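Local coordinates for protein putative antitoxin VapB45 (Mycobacterium tuberculosis, PDB 5AF3) that is possibly the antitoxin component of a type II toxin-antitoxin system, with VapC45 as its cognate toxin, at residues 198-209 / 225-236. Sequence-based numbering, arbitrary orientation.
Sequences FDGSGVRVADVL and YGVTPDQLRDAL
Asp207 O and the hydroxyl of Tyr225 share one water, each oxygen 2.8 Å from it, and this water joins residues 206-209 to Tyr225, ahead of the turn into helix 229-236. The contact lies in the DUF433 region, a family grouped with helix-turn-helix proteins; here three helices, 206-213, 218-225 and 229-236, follow the short edge strand 197-198, and the turn between the last two brings helix 229-236 back over residues 198-209. A second polar link lies at that turn: Ser201 OG donates to Tyr225 O (3.2 Å), almost in line with the carbonyl (C=O...donor angle 164°). Serine suits the place because its hydroxyl, held between its own backbone N and carbonyl carbon (chi1 68°), also receives a weak bond from Val203 N. Gly226 leaves the helical conformation with positive phi, where glycine is at ease, and its side facing Ser201 leaves little room for a side chain.

Phe198, buried, lies between Val205 and Val227. Val227 CG1 sits over one face of its ring, 3.7 Å from the centroid in a CH-pi contact, while Val205 CG2 covers the opposite face near the rim. Ala235 CB reaches Phe198 CZ at 3.6 Å; so small a residue lets helix 229-236 come close to the ring. Val208 serves two neighbours: CG2 packs on Leu232 CD2 (3.5 Å), whereas CG1, anti to the carbonyl carbon, meets the base of the Tyr225 ring. A tyrosine fits here since its carbons lie against Val203 and Val208 while its hydroxyl reaches the water. Gln231, reaching back to the turn, accepts a bond from Thr228 N and gives its NE2 to Asp182 O. At the far end, Leu236, which also packs on Tyr160 of the second subunit, brings CD1 to within 3.8 Å of Leu209 CD2.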
# COMPACT_ATOMS: atom_id res chain seq x y z
N PHE A 198 -4.05 -13.29 8.62
CA PHE A 198 -2.92 -14.10 8.29
C PHE A 198 -3.49 -15.50 8.01
O PHE A 198 -4.09 -16.11 8.89
CB PHE A 198 -1.93 -14.13 9.46
CG PHE A 198 -1.25 -12.81 9.73
CD1 PHE A 198 -0.14 -12.43 8.99
CD2 PHE A 198 -1.70 -11.98 10.77
CE1 PHE A 198 0.54 -11.19 9.27
CE2 PHE A 198 -1.07 -10.75 11.04
CZ PHE A 198 0.04 -10.35 10.29
N ASP A 199 -3.35 -15.97 6.77
CA ASP A 199 -3.87 -17.31 6.38
C ASP A 199 -3.28 -18.38 7.34
O ASP A 199 -3.95 -19.35 7.69
CB ASP A 199 -3.46 -17.62 4.94
CG ASP A 199 -4.10 -18.90 4.39
OD1 ASP A 199 -5.27 -19.20 4.75
OD2 ASP A 199 -3.43 -19.53 3.55
N GLY A 200 -2.03 -18.18 7.73
CA GLY A 200 -1.27 -19.17 8.48
C GLY A 200 -1.67 -19.33 9.94
O GLY A 200 -1.46 -20.41 10.52
N SER A 201 -2.23 -18.29 10.55
CA SER A 201 -2.72 -18.41 11.95
C SER A 201 -4.19 -18.05 12.17
O SER A 201 -4.71 -18.23 13.27
CB SER A 201 -1.84 -17.52 12.83
OG SER A 201 -2.08 -16.15 12.50
N GLY A 202 -4.86 -17.51 11.14
CA GLY A 202 -6.24 -17.05 11.25
C GLY A 202 -6.44 -15.78 12.07
O GLY A 202 -7.57 -15.38 12.36
N VAL A 203 -5.32 -15.10 12.40
CA VAL A 203 -5.38 -13.84 13.16
C VAL A 203 -5.63 -12.62 12.27
O VAL A 203 -5.02 -12.51 11.23
CB VAL A 203 -4.05 -13.62 13.95
CG1 VAL A 203 -4.00 -12.21 14.61
CG2 VAL A 203 -3.86 -14.76 14.96
N ARG A 204 -6.54 -11.75 12.71
CA ARG A 204 -6.82 -10.49 12.01
C ARG A 204 -5.57 -9.63 12.06
O ARG A 204 -4.99 -9.42 13.13
CB ARG A 204 -7.99 -9.79 12.65
CG ARG A 204 -9.34 -10.46 12.36
CD ARG A 204 -10.52 -9.65 12.89
NE ARG A 204 -10.08 -8.86 14.04
CZ ARG A 204 -10.70 -7.79 14.51
NH1 ARG A 204 -11.84 -7.39 13.95
NH2 ARG A 204 -10.19 -7.14 15.56
N VAL A 205 -5.15 -9.15 10.88
CA VAL A 205 -4.07 -8.18 10.81
C VAL A 205 -4.32 -7.07 11.83
O VAL A 205 -3.38 -6.62 12.50
CB VAL A 205 -3.93 -7.58 9.38
CG1 VAL A 205 -2.95 -6.35 9.41
CG2 VAL A 205 -3.40 -8.65 8.44
N ALA A 206 -5.56 -6.63 11.99
CA ALA A 206 -5.88 -5.54 12.91
C ALA A 206 -5.41 -5.86 14.35
O ALA A 206 -5.04 -4.96 15.10
CB ALA A 206 -7.36 -5.20 12.87
N ASP A 207 -5.38 -7.15 14.70
CA ASP A 207 -5.10 -7.52 16.09
C ASP A 207 -3.60 -7.53 16.45
O ASP A 207 -3.24 -7.60 17.66
CB ASP A 207 -5.79 -8.86 16.45
CG ASP A 207 -7.30 -8.72 16.55
OD1 ASP A 207 -7.76 -7.60 16.86
OD2 ASP A 207 -8.04 -9.70 16.28
N VAL A 208 -2.73 -7.38 15.45
CA VAL A 208 -1.30 -7.29 15.78
C VAL A 208 -0.85 -5.84 15.92
O VAL A 208 0.26 -5.57 16.40
CB VAL A 208 -0.43 -8.12 14.82
CG1 VAL A 208 -0.91 -9.61 14.81
CG2 VAL A 208 -0.35 -7.50 13.40
N LEU A 209 -1.70 -4.91 15.50
CA LEU A 209 -1.30 -3.47 15.43
C LEU A 209 -1.22 -2.81 16.80
O LEU A 209 -0.28 -2.07 17.10
CB LEU A 209 -2.24 -2.67 14.50
CG LEU A 209 -2.28 -3.17 13.05
CD1 LEU A 209 -3.12 -2.29 12.14
CD2 LEU A 209 -0.87 -3.29 12.49
N TYR A 225 1.15 -14.15 18.21
CA TYR A 225 0.09 -14.15 17.19
C TYR A 225 0.30 -15.18 16.07
O TYR A 225 -0.46 -15.23 15.10
CB TYR A 225 -0.18 -12.73 16.64
CG TYR A 225 -0.82 -11.87 17.72
CD1 TYR A 225 -2.21 -11.84 17.90
CD2 TYR A 225 -0.03 -11.14 18.62
CE1 TYR A 225 -2.80 -11.08 18.93
CE2 TYR A 225 -0.60 -10.40 19.64
CZ TYR A 225 -1.99 -10.34 19.78
OH TYR A 225 -2.52 -9.60 20.84
N GLY A 226 1.34 -16.00 16.22
CA GLY A 226 1.52 -17.19 15.36
C GLY A 226 2.01 -16.88 13.96
O GLY A 226 1.63 -17.56 13.01
N VAL A 227 2.82 -15.83 13.84
CA VAL A 227 3.38 -15.44 12.55
C VAL A 227 4.86 -15.23 12.81
O VAL A 227 5.34 -15.45 13.92
CB VAL A 227 2.75 -14.11 11.99
CG1 VAL A 227 1.36 -14.36 11.48
CG2 VAL A 227 2.73 -13.03 13.04
N THR A 228 5.57 -14.80 11.77
CA THR A 228 6.98 -14.54 11.88
C THR A 228 7.19 -13.02 11.96
O THR A 228 6.28 -12.27 11.58
CB THR A 228 7.68 -15.22 10.68
OG1 THR A 228 9.04 -15.53 11.01
CG2 THR A 228 7.64 -14.34 9.52
N PRO A 229 8.35 -12.54 12.51
CA PRO A 229 8.65 -11.09 12.46
C PRO A 229 8.66 -10.51 11.06
O PRO A 229 8.13 -9.40 10.85
CB PRO A 229 10.04 -11.00 13.12
CG PRO A 229 10.06 -12.14 14.06
CD PRO A 229 9.38 -13.26 13.29
N ASP A 230 9.23 -11.24 10.09
CA ASP A 230 9.22 -10.77 8.69
C ASP A 230 7.80 -10.60 8.15
O ASP A 230 7.50 -9.62 7.46
CB ASP A 230 10.03 -11.71 7.81
CG ASP A 230 11.53 -11.46 7.91
OD1 ASP A 230 11.95 -10.45 8.54
OD2 ASP A 230 12.29 -12.27 7.36
N GLN A 231 6.94 -11.56 8.45
CA GLN A 231 5.52 -11.47 8.10
C GLN A 231 4.83 -10.26 8.75
O GLN A 231 4.00 -9.59 8.10
CB GLN A 231 4.78 -12.75 8.47
CG GLN A 231 5.09 -13.91 7.54
CD GLN A 231 4.43 -15.18 7.99
OE1 GLN A 231 4.31 -15.44 9.21
NE2 GLN A 231 3.99 -15.98 7.03
N LEU A 232 5.17 -9.97 10.00
CA LEU A 232 4.62 -8.78 10.65
C LEU A 232 5.05 -7.51 9.93
O LEU A 232 4.23 -6.61 9.76
CB LEU A 232 5.03 -8.66 12.11
CG LEU A 232 4.31 -9.42 13.18
CD1 LEU A 232 4.98 -9.09 14.53
CD2 LEU A 232 2.76 -9.14 13.19
N ARG A 233 6.34 -7.41 9.58
CA ARG A 233 6.82 -6.21 8.87
C ARG A 233 6.07 -6.05 7.55
O ARG A 233 5.62 -4.93 7.20
CB ARG A 233 8.33 -6.27 8.64
CG ARG A 233 9.17 -5.99 9.89
CD ARG A 233 10.65 -6.44 9.73
NE ARG A 233 11.24 -6.61 11.04
CZ ARG A 233 11.66 -7.75 11.58
NH1 ARG A 233 11.64 -8.90 10.90
NH2 ARG A 233 12.14 -7.73 12.81
N ASP A 234 5.90 -7.18 6.84
CA ASP A 234 5.10 -7.20 5.60
C ASP A 234 3.67 -6.73 5.81
O ASP A 234 3.14 -5.93 5.02
CB ASP A 234 5.11 -8.62 5.02
CG ASP A 234 6.45 -9.01 4.45
OD1 ASP A 234 7.34 -8.12 4.35
OD2 ASP A 234 6.63 -10.20 4.12
N ALA A 235 3.02 -7.18 6.87
CA ALA A 235 1.65 -6.72 7.14
C ALA A 235 1.62 -5.22 7.43
O ALA A 235 0.76 -4.52 6.95
CB ALA A 235 1.01 -7.51 8.31
N LEU A 236 2.57 -4.74 8.24
CA LEU A 236 2.55 -3.38 8.66
C LEU A 236 2.62 -2.42 7.49
O LEU A 236 1.95 -1.39 7.48
CB LEU A 236 3.75 -3.17 9.60
CG LEU A 236 3.81 -2.04 10.61
CD1 LEU A 236 2.61 -2.05 11.57
CD2 LEU A 236 5.19 -2.21 11.35
O HOH W 1 -4.56 -7.78 20.10